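Local coordinates for fiber protein 2 (PDB 2VTW) that probably forms trimeric spikes on the viral capsid and, through the C-terminal head domain described here, binds a host receptor for attachment, at residues S111-N116 and P122-R127. Residues are numbered along the deposited sequence; the frame is centred on the assembly and turned at random.
Sequences SPPVFN and PYYASR
P112 meets Y124 only at the margin, its CB lying 4.4 Å from the phenolic OH of Y124. P113 comes closer. Its side chain crosses that of Y124 at about a right angle, and its carbonyl oxygen accepts a hydrogen bond from the phenol, with 2.7 Å between Y124 OH and P113 O. Despite this short separation the bond is weak; Q152 NE2 of strand 147-157 is the stronger partner of Y124 OH, and P113 O adds a second bond to it. V114 points its CB away from 122-127 and contributes its backbone: V114 O approaches Y124 CE1 obliquely at 4.0 Å.

F115 begins the short strand 115-116, which runs parallel to strand 147-157 and is tied to it by backbone hydrogen bonds between F115 and both P155 and L157. In this head domain, built largely of beta strands, the contact folds the loop that leads into strand 129-140 back against strand 115-116. Here the two aromatic side chains slide past each other in opposite directions. Their anti torsions (chi1 176° in F115, -179° in Y124) extend each ring away from its own backbone N and beside its carbonyl carbon, laying it alongside the other residue's CB. The offset makes the CH-pi contacts reciprocal: F115 CB sits over the Y124 ring, 4.2 Å from its centroid, while Y124 CB sits over the F115 ring, 4.0 Å from its centroid. With the planes at 45° and the centroids 5.5 Å apart, the F115 and Y124 rings themselves form an oblique pair. W75 of strand 71-76 meets both rings, lying almost parallel to that of F115. Farther out on the phenylalanine, F115 CZ reaches the backbone of the second segment, 3.9 Å from P122 O.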
loop_
_atom_site.group_PDB
_atom_site.type_symbol
_atom_site.label_atom_id
_atom_site.label_comp_id
_atom_site.label_asym_id
_atom_site.label_seq_id
_atom_site.Cartn_x
_atom_site.Cartn_y
_atom_site.Cartn_z
ATOM N N SER A 111 19.381 4.583 5.935
ATOM C CA SER A 111 20.691 5.012 5.356
ATOM C C SER A 111 21.121 4.147 4.196
ATOM O O SER A 111 22.162 3.497 4.253
ATOM C CB SER A 111 21.807 5.067 6.410
ATOM O OG SER A 111 21.512 6.039 7.399
ATOM N N PRO A 112 20.319 4.144 3.129
ATOM C CA PRO A 112 20.663 3.373 1.929
ATOM C C PRO A 112 21.898 3.964 1.219
ATOM O O PRO A 112 22.285 5.076 1.529
ATOM C CB PRO A 112 19.446 3.535 1.048
ATOM C CG PRO A 112 18.791 4.804 1.536
ATOM C CD PRO A 112 19.058 4.879 2.988
ATOM N N PRO A 113 22.519 3.210 0.299
ATOM C CA PRO A 113 23.646 3.782 -0.480
ATOM C C PRO A 113 23.337 5.099 -1.222
ATOM O O PRO A 113 22.250 5.273 -1.774
ATOM C CB PRO A 113 23.994 2.658 -1.456
ATOM C CG PRO A 113 23.610 1.417 -0.713
ATOM C CD PRO A 113 22.299 1.793 -0.043
ATOM N N VAL A 114 24.277 6.042 -1.164
ATOM C CA VAL A 114 24.124 7.317 -1.862
ATOM C C VAL A 114 24.147 7.070 -3.366
ATOM O O VAL A 114 24.911 6.225 -3.852
ATOM C CB VAL A 114 25.248 8.355 -1.453
ATOM C CG1 VAL A 114 26.565 7.678 -1.405
ATOM C CG2 VAL A 114 25.317 9.532 -2.443
ATOM N N PHE A 115 23.319 7.803 -4.094
ATOM C CA PHE A 115 23.418 7.854 -5.549
ATOM C C PHE A 115 24.363 9.017 -5.908
ATOM O O PHE A 115 23.995 10.185 -5.802
ATOM C CB PHE A 115 22.035 8.029 -6.180
ATOM C CG PHE A 115 22.043 8.191 -7.680
ATOM C CD1 PHE A 115 22.896 7.468 -8.468
ATOM C CD2 PHE A 115 21.163 9.064 -8.290
ATOM C CE1 PHE A 115 22.888 7.628 -9.849
ATOM C CE2 PHE A 115 21.158 9.222 -9.681
ATOM C CZ PHE A 115 22.018 8.497 -10.447
ATOM N N ASN A 116 25.585 8.675 -6.304
ATOM C CA ASN A 116 26.601 9.691 -6.602
ATOM C C ASN A 116 26.541 10.105 -8.066
ATOM O O ASN A 116 27.014 9.393 -8.951
ATOM C CB ASN A 116 28.001 9.211 -6.217
ATOM C CG ASN A 116 28.992 10.374 -6.006
ATOM O OD1 ASN A 116 28.782 11.481 -6.487
ATOM N ND2 ASN A 116 30.059 10.110 -5.260
ATOM N N PRO A 122 24.820 6.325 -14.659
ATOM C CA PRO A 122 23.488 6.915 -14.556
ATOM C C PRO A 122 22.393 5.989 -13.982
ATOM O O PRO A 122 21.313 6.479 -13.678
ATOM C CB PRO A 122 23.163 7.288 -16.005
ATOM C CG PRO A 122 23.873 6.278 -16.798
ATOM C CD PRO A 122 25.107 5.875 -16.032
ATOM N N TYR A 123 22.665 4.687 -13.858
ATOM C CA TYR A 123 21.712 3.754 -13.244
ATOM C C TYR A 123 21.956 3.522 -11.740
ATOM O O TYR A 123 23.047 3.103 -11.309
ATOM C CB TYR A 123 21.708 2.402 -13.961
ATOM C CG TYR A 123 20.849 1.345 -13.300
ATOM C CD1 TYR A 123 19.463 1.382 -13.403
ATOM C CD2 TYR A 123 21.430 0.297 -12.591
ATOM C CE1 TYR A 123 18.659 0.382 -12.815
ATOM C CE2 TYR A 123 20.640 -0.704 -11.986
ATOM C CZ TYR A 123 19.257 -0.642 -12.105
ATOM O OH TYR A 123 18.501 -1.619 -11.516
ATOM N N TYR A 124 20.909 3.783 -10.960
ATOM C CA TYR A 124 20.882 3.408 -9.557
ATOM C C TYR A 124 19.764 2.361 -9.325
ATOM O O TYR A 124 18.616 2.594 -9.705
ATOM C CB TYR A 124 20.626 4.652 -8.712
ATOM C CG TYR A 124 20.607 4.373 -7.222
ATOM C CD1 TYR A 124 21.793 4.277 -6.502
ATOM C CD2 TYR A 124 19.409 4.211 -6.534
ATOM C CE1 TYR A 124 21.790 4.021 -5.152
ATOM C CE2 TYR A 124 19.407 3.953 -5.167
ATOM C CZ TYR A 124 20.599 3.856 -4.496
ATOM O OH TYR A 124 20.630 3.612 -3.155
ATOM N N ALA A 125 20.122 1.231 -8.705
ATOM C CA ALA A 125 19.173 0.164 -8.316
ATOM C C ALA A 125 18.553 0.457 -6.949
ATOM O O ALA A 125 19.221 0.319 -5.925
ATOM C CB ALA A 125 19.884 -1.188 -8.264
ATOM N N SER A 126 17.292 0.883 -6.954
ATOM C CA SER A 126 16.452 0.939 -5.745
ATOM C C SER A 126 16.381 -0.455 -5.127
ATOM O O SER A 126 15.973 -1.403 -5.791
ATOM C CB SER A 126 15.074 1.439 -6.129
ATOM O OG SER A 126 14.275 1.738 -5.012
ATOM N N ARG A 127 16.795 -0.597 -3.868
ATOM C CA ARG A 127 16.855 -1.931 -3.232
ATOM C C ARG A 127 16.218 -2.100 -1.830
ATOM O O ARG A 127 15.917 -3.228 -1.430
ATOM C CB ARG A 127 18.306 -2.373 -3.172
ATOM C CG ARG A 127 18.841 -2.807 -4.537
ATOM C CD ARG A 127 20.234 -3.404 -4.478
ATOM N NE ARG A 127 20.314 -4.437 -3.447
ATOM C CZ ARG A 127 19.917 -5.700 -3.575
ATOM N NH1 ARG A 127 19.411 -6.168 -4.723
ATOM N NH2 ARG A 127 20.043 -6.507 -2.529
#